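Local coordinates for Peptide/nickel transport system substrate-binding protein (Listeria monocytogenes serotype 1/2a, PDB 5KZT) that binds peptides and, as in other OppA-type solute-binding proteins of the family, probably hands them to a membrane transporter for uptake, at residues V16-E21 against Q224-V229; V245-L250 against T499-K504. One frame throughout, in Å; residues are numbered along the deposited sequence.

In the fold
Both contacts join strands distant in sequence, and they lie on the same side of the chain's centre with about 12 Å between their centres. Contact 1 sets 16-21, an outermost strand, parallel to 224-229 in a mixed four-stranded sheet. Contact 2, which opens only after contact 1 has closed, pairs 247-250 antiparallel with the end of 491-503 in the large mixed sheet. Helix 233-241 lies between 224-229 and 247-250 in sequence. The contacts also touch directly: Asn18 O lies 2.8 Å from Asp246 N, a probable hydrogen bond. Strand 16-21 is thereby joined to segment 245-250, which in turn pairs with 491-503, linking the two sheets of this periplasmic-binding-protein-type fold.

Contact 1 of 2, residues V16-E21 against Q224-V229; sequences VLNLTE and QINVQV
Asn18 and Asn226 stand side by side on neighbouring parallel strands and point the same way, their amide planes only 18° apart. The ND2 of Asn226 gives a hydrogen bond of 2.8 Å to OD1 of Asn18, lying in the plane of both groups. In each residue CG is anti to the carbonyl carbon and beside the backbone N, which puts the two CG atoms in matching positions, and similar chi2 values (-50° in Asn18, -54° in Asn226) turn the amides alike. Gln224, two residues earlier on the same strand as Asn226 and so on the same face, lengthens the chain of amides: its NE2 reaches Asn226 OD1 at 2.9 Å, on a lone pair. Asn226 thus donates through ND2 and accepts through OD1, which settles which end of its amide is N and which is O and restrains its rotation, while Val16 CG1 packs against its ND2 at 3.4 Å.

The other face is mostly apolar round Leu17, Leu19, Ile225 and Val227, with Glu21 at its end. Leu19 and Ile225 approach obliquely, CD1 of the leucine meeting CG2 of the isoleucine at 3.9 Å, and Glu21 lays its CB on Val227 CG1 while its carboxylate leads away. Branched hydrocarbon side chains suit the four buried places.

Between the two faces the backbones pair in register from Val16 with Gln224 to Glu21 with Val229. Leu19 N to Asn226 O, 2.8 Å, is the straightest of the five backbone bonds, and a water joins Leu19 O to Gln228 NE2.

Strand 224-229 continues the sheet by bonding to 205-210, where Trp206 touches Val227 and Val229. Tyr521, from a loop, packs on Leu19 and Ile225, and the backbone N of Asn18 bonds to the Asp246 carboxylate.

Contact 2 of 2, residues V245-L250 against T499-K504; sequences VDRTVL and TAYLQK
Arg247 lays its guanidinium flat over the ring of Tyr501, and these two residues have the most surface buried by the contact. CZ sits 3.7 Å from the ring centroid, only 5° off the normal, with the planes inclined by 21°: a stacked cation-pi pair. Chi1 (-171°) sets the arginine CG anti to the backbone N, and the extended run from CG to NE takes the guanidinium to the level of the ring. NE gives a hydrogen bond of 2.7 Å to Gln503 OE1, which lies at the guanidinium edge. A water joins NH2 to the same oxygen, and Tyr519 OH also binds NH2. Beside the arginine, Val249 CG2 packs on Tyr501 CE2 at 3.4 Å.

Leu250, next in buried area, works on the other face, where its CD1 meets Leu502 CG at 3.9 Å. An aliphatic side chain fits this buried side, which Tyr264 and helix 233-241 help to cover.

Between the faces the antiparallel backbones are joined by Thr248 N to Leu502 O, 3.0 Å, and by the reciprocal Leu502 N to Thr248 O. Beyond the strand, Lys504 N binds Asp246 O at 2.9 Å; the lysine ammonium itself turns to Asp243 and Tyr240.

The chemistry therefore divides by face. A long cation with a flat, delocalised head can use ring electrons above its plane and an amide oxygen at its edge together, so the buried charge is probably stabilised by polarisation and hydrogen bonds, with its rotation restrained, while the leucine side is mainly apolar packing.

Contact 1 of 2, residues V16-E21 against Q224-V229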
ATOM      1  N   VAL A  16     -10.844   9.594  23.794  1.00 23.92           N
ATOM      2  CA  VAL A  16     -10.557   8.198  23.498  1.00 23.00           C
ATOM      3  C   VAL A  16     -11.352   7.847  22.254  1.00 22.32           C
ATOM      4  O   VAL A  16     -12.560   8.056  22.220  1.00 22.92           O
ATOM      5  CB  VAL A  16     -10.938   7.265  24.651  1.00 23.63           C
ATOM      6  CG1 VAL A  16     -10.814   5.794  24.249  1.00 22.93           C
ATOM      7  CG2 VAL A  16     -10.064   7.558  25.856  1.00 24.52           C
ATOM      8  N   LEU A  17     -10.654   7.328  21.241  1.00 21.08           N
ATOM      9  CA  LEU A  17     -11.232   7.047  19.936  1.00 20.21           C
ATOM     10  C   LEU A  17     -11.241   5.530  19.728  1.00 19.78           C
ATOM     11  O   LEU A  17     -10.265   4.854  20.057  1.00 19.65           O
ATOM     12  CB  LEU A  17     -10.420   7.758  18.865  1.00 19.67           C
ATOM     13  CG  LEU A  17     -10.775   7.589  17.387  1.00 19.10           C
ATOM     14  CD1 LEU A  17     -12.183   8.074  17.066  1.00 19.67           C
ATOM     15  CD2 LEU A  17      -9.742   8.290  16.523  1.00 18.77           C
ATOM     16  N   ASN A  18     -12.357   5.002  19.227  1.00 19.52           N
ATOM     17  CA  ASN A  18     -12.546   3.553  19.019  1.00 19.38           C
ATOM     18  C   ASN A  18     -12.757   3.241  17.535  1.00 18.85           C
ATOM     19  O   ASN A  18     -13.755   3.651  16.934  1.00 19.15           O
ATOM     20  CB  ASN A  18     -13.740   3.044  19.831  1.00 20.06           C
ATOM     21  CG  ASN A  18     -13.513   3.124  21.320  1.00 20.68           C
ATOM     22  OD1 ASN A  18     -12.493   2.676  21.821  1.00 20.62           O
ATOM     23  ND2 ASN A  18     -14.465   3.681  22.035  1.00 21.39           N
ATOM     24  N   LEU A  19     -11.804   2.523  16.951  1.00 18.45           N
ATOM     25  CA  LEU A  19     -11.773   2.276  15.514  1.00 18.18           C
ATOM     26  C   LEU A  19     -11.810   0.786  15.261  1.00 18.76           C
ATOM     27  O   LEU A  19     -11.632  -0.022  16.189  1.00 18.94           O
ATOM     28  CB  LEU A  19     -10.512   2.878  14.898  1.00 17.40           C
ATOM     29  CG  LEU A  19     -10.317   4.398  14.985  1.00 17.34           C
ATOM     30  CD1 LEU A  19      -9.001   4.779  14.320  1.00 16.79           C
ATOM     31  CD2 LEU A  19     -11.484   5.166  14.381  1.00 17.45           C
ATOM     32  N   THR A  20     -12.065   0.431  14.003  1.00 19.19           N
ATOM     33  CA  THR A  20     -11.983  -0.945  13.539  1.00 19.89           C
ATOM     34  C   THR A  20     -10.950  -1.067  12.425  1.00 20.14           C
ATOM     35  O   THR A  20     -10.590  -0.081  11.770  1.00 21.05           O
ATOM     36  CB  THR A  20     -13.325  -1.471  12.989  1.00 20.21           C
ATOM     37  OG1 THR A  20     -13.603  -0.836  11.737  1.00 20.33           O
ATOM     38  CG2 THR A  20     -14.451  -1.223  13.949  1.00 20.71           C
ATOM     39  N   GLU A  21     -10.480  -2.287  12.211  1.00 20.63           N
ATOM     40  CA  GLU A  21      -9.612  -2.617  11.085  1.00 20.94           C
ATOM     41  C   GLU A  21     -10.114  -3.944  10.503  1.00 20.86           C
ATOM     42  O   GLU A  21     -10.721  -4.725  11.218  1.00 20.67           O
ATOM     43  CB  GLU A  21      -8.171  -2.715  11.576  1.00 21.93           C
ATOM     44  CG  GLU A  21      -7.091  -2.874  10.505  1.00 22.57           C
ATOM     45  CD  GLU A  21      -7.133  -1.811   9.420  1.00 23.12           C
ATOM     46  OE1 GLU A  21      -6.353  -0.832   9.503  1.00 24.17           O
ATOM     47  OE2 GLU A  21      -7.917  -1.979   8.454  1.00 23.75           O
ATOM     48  N   GLN A 224      -5.848   8.021  23.884  1.00 22.29           N
ATOM     49  CA  GLN A 224      -5.900   6.594  23.566  1.00 21.50           C
ATOM     50  C   GLN A 224      -6.776   6.320  22.339  1.00 20.27           C
ATOM     51  O   GLN A 224      -7.840   6.923  22.179  1.00 20.09           O
ATOM     52  CB  GLN A 224      -6.414   5.792  24.771  1.00 22.51           C
ATOM     53  CG  GLN A 224      -6.355   4.284  24.566  1.00 22.27           C
ATOM     54  CD  GLN A 224      -6.226   3.513  25.858  1.00 23.53           C
ATOM     55  OE1 GLN A 224      -5.522   3.934  26.780  1.00 24.74           O
ATOM     56  NE2 GLN A 224      -6.887   2.364  25.934  1.00 23.60           N
ATOM     57  N   ILE A 225      -6.301   5.438  21.471  1.00 19.14           N
ATOM     58  CA  ILE A 225      -7.062   5.002  20.293  1.00 18.46           C
ATOM     59  C   ILE A 225      -7.109   3.477  20.363  1.00 18.45           C
ATOM     60  O   ILE A 225      -6.073   2.837  20.360  1.00 18.59           O
ATOM     61  CB  ILE A 225      -6.436   5.492  18.969  1.00 17.73           C
ATOM     62  CG1 ILE A 225      -6.250   7.019  18.971  1.00 18.12           C
ATOM     63  CG2 ILE A 225      -7.275   5.057  17.782  1.00 17.27           C
ATOM     64  CD1 ILE A 225      -5.291   7.521  17.903  1.00 17.87           C
ATOM     65  N   ASN A 226      -8.307   2.916  20.470  1.00 18.47           N
ATOM     66  CA  ASN A 226      -8.510   1.473  20.581  1.00 18.73           C
ATOM     67  C   ASN A 226      -8.910   0.947  19.217  1.00 18.09           C
ATOM     68  O   ASN A 226      -9.818   1.508  18.576  1.00 17.80           O
ATOM     69  CB  ASN A 226      -9.633   1.167  21.572  1.00 19.44           C
ATOM     70  CG  ASN A 226      -9.350   1.714  22.960  1.00 20.47           C
ATOM     71  OD1 ASN A 226      -8.295   1.430  23.533  1.00 20.96           O
ATOM     72  ND2 ASN A 226     -10.284   2.503  23.515  1.00 20.77           N
ATOM     73  N   VAL A 227      -8.251  -0.124  18.778  1.00 17.84           N
ATOM     74  CA  VAL A 227      -8.544  -0.744  17.486  1.00 17.29           C
ATOM     75  C   VAL A 227      -8.903  -2.202  17.680  1.00 17.99           C
ATOM     76  O   VAL A 227      -8.233  -2.910  18.442  1.00 18.38           O
ATOM     77  CB  VAL A 227      -7.340  -0.658  16.520  1.00 16.67           C
ATOM     78  CG1 VAL A 227      -7.744  -1.152  15.143  1.00 16.44           C
ATOM     79  CG2 VAL A 227      -6.824   0.769  16.459  1.00 16.44           C
ATOM     80  N   GLN A 228      -9.956  -2.645  16.992  1.00 18.02           N
ATOM     81  CA  GLN A 228     -10.338  -4.064  16.963  1.00 18.79           C
ATOM     82  C   GLN A 228     -10.593  -4.508  15.533  1.00 18.47           C
ATOM     83  O   GLN A 228     -11.075  -3.746  14.694  1.00 17.79           O
ATOM     84  CB  GLN A 228     -11.538  -4.336  17.857  1.00 19.67           C
ATOM     85  CG  GLN A 228     -12.785  -3.584  17.475  1.00 19.41           C
ATOM     86  CD  GLN A 228     -13.929  -3.848  18.425  1.00 20.41           C
ATOM     87  OE1 GLN A 228     -14.428  -4.969  18.515  1.00 21.25           O
ATOM     88  NE2 GLN A 228     -14.367  -2.814  19.121  1.00 20.70           N
ATOM     89  N   VAL A 229     -10.264  -5.758  15.258  1.00 19.25           N
ATOM     90  CA  VAL A 229     -10.528  -6.346  13.962  1.00 19.39           C
ATOM     91  C   VAL A 229     -12.001  -6.715  13.809  1.00 20.08           C
ATOM     92  O   VAL A 229     -12.564  -7.414  14.646  1.00 20.99           O
ATOM     93  CB  VAL A 229      -9.625  -7.564  13.720  1.00 19.83           C
ATOM     94  CG1 VAL A 229      -9.977  -8.242  12.403  1.00 20.00           C
ATOM     95  CG2 VAL A 229      -8.175  -7.109  13.724  1.00 19.44           C
TER
HETATM   96  O   HOH W   1     -12.669  -0.342  18.757  1.00 16.37           O

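Contact 2 of 2, residues V245-L250 against T499-K504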
ATOM      1  N   VAL A 245     -17.845   1.557  18.819  1.00 22.54           N
ATOM      2  CA  VAL A 245     -16.888   2.114  17.861  1.00 21.16           C
ATOM      3  C   VAL A 245     -17.436   3.413  17.328  1.00 20.80           C
ATOM      4  O   VAL A 245     -18.640   3.623  17.325  1.00 20.84           O
ATOM      5  CB  VAL A 245     -16.549   1.154  16.699  1.00 20.77           C
ATOM      6  CG1 VAL A 245     -15.988  -0.155  17.237  1.00 21.14           C
ATOM      7  CG2 VAL A 245     -17.742   0.893  15.784  1.00 20.61           C
ATOM      8  N   ASP A 246     -16.532   4.277  16.881  1.00 20.45           N
ATOM      9  CA  ASP A 246     -16.860   5.621  16.422  1.00 20.40           C
ATOM     10  C   ASP A 246     -16.872   5.786  14.903  1.00 19.61           C
ATOM     11  O   ASP A 246     -17.275   6.835  14.399  1.00 19.53           O
ATOM     12  CB  ASP A 246     -15.885   6.614  17.038  1.00 20.87           C
ATOM     13  CG  ASP A 246     -15.920   6.587  18.542  1.00 21.88           C
ATOM     14  OD1 ASP A 246     -17.030   6.646  19.112  1.00 23.43           O
ATOM     15  OD2 ASP A 246     -14.845   6.480  19.169  1.00 22.35           O
ATOM     16  N   ARG A 247     -16.415   4.761  14.195  1.00 18.76           N
ATOM     17  CA  ARG A 247     -16.304   4.768  12.748  1.00 18.47           C
ATOM     18  C   ARG A 247     -16.318   3.311  12.294  1.00 18.23           C
ATOM     19  O   ARG A 247     -15.633   2.473  12.886  1.00 18.43           O
ATOM     20  CB  ARG A 247     -15.015   5.475  12.356  1.00 18.19           C
ATOM     21  CG  ARG A 247     -14.843   5.765  10.888  1.00 18.58           C
ATOM     22  CD  ARG A 247     -13.674   6.702  10.699  1.00 18.67           C
ATOM     23  NE  ARG A 247     -13.564   7.276   9.362  1.00 18.85           N
ATOM     24  CZ  ARG A 247     -12.696   6.901   8.436  1.00 18.71           C
ATOM     25  NH1 ARG A 247     -11.846   5.891   8.650  1.00 18.85           N
ATOM     26  NH2 ARG A 247     -12.691   7.542   7.272  1.00 19.08           N
ATOM     27  N   THR A 248     -17.126   2.989  11.289  1.00 18.17           N
ATOM     28  CA  THR A 248     -17.241   1.612  10.829  1.00 18.25           C
ATOM     29  C   THR A 248     -17.401   1.522   9.307  1.00 17.94           C
ATOM     30  O   THR A 248     -18.161   2.262   8.703  1.00 17.40           O
ATOM     31  CB  THR A 248     -18.389   0.886  11.571  1.00 18.88           C
ATOM     32  OG1 THR A 248     -18.363  -0.514  11.270  1.00 19.72           O
ATOM     33  CG2 THR A 248     -19.748   1.466  11.203  1.00 19.24           C
ATOM     34  N   VAL A 249     -16.719   0.557   8.711  1.00 18.32           N
ATOM     35  CA  VAL A 249     -16.759   0.366   7.269  1.00 18.61           C
ATOM     36  C   VAL A 249     -18.074  -0.288   6.861  1.00 19.14           C
ATOM     37  O   VAL A 249     -18.519  -1.224   7.518  1.00 19.52           O
ATOM     38  CB  VAL A 249     -15.630  -0.568   6.783  1.00 19.10           C
ATOM     39  CG1 VAL A 249     -15.706  -0.733   5.256  1.00 19.64           C
ATOM     40  CG2 VAL A 249     -14.272  -0.070   7.199  1.00 18.97           C
ATOM     41  N   LEU A 250     -18.670   0.193   5.764  1.00 19.23           N
ATOM     42  CA  LEU A 250     -19.909  -0.353   5.208  1.00 20.12           C
ATOM     43  C   LEU A 250     -19.614  -0.902   3.829  1.00 20.62           C
ATOM     44  O   LEU A 250     -19.036  -0.219   3.016  1.00 20.08           O
ATOM     45  CB  LEU A 250     -20.976   0.739   5.045  1.00 20.24           C
ATOM     46  CG  LEU A 250     -21.336   1.549   6.292  1.00 20.29           C
ATOM     47  CD1 LEU A 250     -22.179   2.745   5.894  1.00 20.83           C
ATOM     48  CD2 LEU A 250     -22.051   0.683   7.315  1.00 20.79           C
ATOM     49  N   THR A 499     -14.088   3.840  -0.167  1.00 20.41           N
ATOM     50  CA  THR A 499     -14.478   3.131   1.042  1.00 20.22           C
ATOM     51  C   THR A 499     -15.583   3.941   1.717  1.00 19.93           C
ATOM     52  O   THR A 499     -15.488   5.167   1.816  1.00 20.69           O
ATOM     53  CB  THR A 499     -13.285   2.951   2.004  1.00 20.17           C
ATOM     54  OG1 THR A 499     -12.199   2.324   1.312  1.00 21.18           O
ATOM     55  CG2 THR A 499     -13.669   2.089   3.186  1.00 20.42           C
ATOM     56  N   ALA A 500     -16.653   3.268   2.114  1.00 19.59           N
ATOM     57  CA  ALA A 500     -17.788   3.927   2.784  1.00 19.38           C
ATOM     58  C   ALA A 500     -17.767   3.596   4.268  1.00 19.09           C
ATOM     59  O   ALA A 500     -17.412   2.482   4.667  1.00 18.56           O
ATOM     60  CB  ALA A 500     -19.102   3.498   2.168  1.00 20.08           C
ATOM     61  N   TYR A 501     -18.186   4.567   5.068  1.00 18.96           N
ATOM     62  CA  TYR A 501     -18.218   4.459   6.520  1.00 18.90           C
ATOM     63  C   TYR A 501     -19.432   5.175   7.067  1.00 18.99           C
ATOM     64  O   TYR A 501     -19.961   6.096   6.432  1.00 19.08           O
ATOM     65  CB  TYR A 501     -17.018   5.145   7.179  1.00 18.97           C
ATOM     66  CG  TYR A 501     -15.636   4.657   6.816  1.00 19.01           C
ATOM     67  CD1 TYR A 501     -14.967   5.173   5.720  1.00 19.28           C
ATOM     68  CD2 TYR A 501     -14.975   3.733   7.617  1.00 19.50           C
ATOM     69  CE1 TYR A 501     -13.677   4.754   5.391  1.00 19.53           C
ATOM     70  CE2 TYR A 501     -13.689   3.297   7.307  1.00 19.64           C
ATOM     71  CZ  TYR A 501     -13.041   3.821   6.197  1.00 19.92           C
ATOM     72  OH  TYR A 501     -11.769   3.399   5.893  1.00 20.11           O
ATOM     73  N   LEU A 502     -19.873   4.747   8.246  1.00 18.73           N
ATOM     74  CA  LEU A 502     -20.548   5.658   9.149  1.00 18.92           C
ATOM     75  C   LEU A 502     -19.466   6.207  10.049  1.00 18.55           C
ATOM     76  O   LEU A 502     -18.598   5.453  10.495  1.00 17.99           O
ATOM     77  CB  LEU A 502     -21.628   4.971   9.975  1.00 19.56           C
ATOM     78  CG  LEU A 502     -22.895   4.500   9.270  1.00 20.30           C
ATOM     79  CD1 LEU A 502     -23.929   4.112  10.322  1.00 21.08           C
ATOM     80  CD2 LEU A 502     -23.477   5.556   8.338  1.00 20.77           C
ATOM     81  N   GLN A 503     -19.502   7.519  10.295  1.00 18.79           N
ATOM     82  CA  GLN A 503     -18.500   8.200  11.101  1.00 18.94           C
ATOM     83  C   GLN A 503     -19.181   9.153  12.056  1.00 19.64           C
ATOM     84  O   GLN A 503     -19.898  10.033  11.605  1.00 19.67           O
ATOM     85  CB  GLN A 503     -17.562   8.991  10.193  1.00 19.16           C
ATOM     86  CG  GLN A 503     -16.404   9.656  10.922  1.00 19.46           C
ATOM     87  CD  GLN A 503     -15.448  10.351   9.963  1.00 19.89           C
ATOM     88  OE1 GLN A 503     -14.820   9.710   9.124  1.00 19.43           O
ATOM     89  NE2 GLN A 503     -15.351  11.669  10.078  1.00 20.91           N
ATOM     90  N   LYS A 504     -18.943   9.010  13.363  1.00 20.25           N
ATOM     91  CA  LYS A 504     -19.612   9.886  14.333  1.00 21.32           C
ATOM     92  C   LYS A 504     -19.249  11.344  14.081  1.00 21.73           C
ATOM     93  O   LYS A 504     -18.085  11.664  13.794  1.00 21.44           O
ATOM     94  CB  LYS A 504     -19.238   9.561  15.772  1.00 21.90           C
ATOM     95  CG  LYS A 504     -19.607   8.170  16.230  1.00 22.59           C
ATOM     96  CD  LYS A 504     -21.065   7.979  16.539  1.00 23.58           C
ATOM     97  CE  LYS A 504     -21.189   6.561  17.088  1.00 24.35           C
ATOM     98  NZ  LYS A 504     -22.580   6.170  17.288  1.00 25.39           N
TER
HETATM   99  O   HOH W   2     -13.717  10.081   6.600  1.00 24.92           O
HETATM  100  O   HOH W   3     -16.750   0.272   1.694  1.00 19.11           O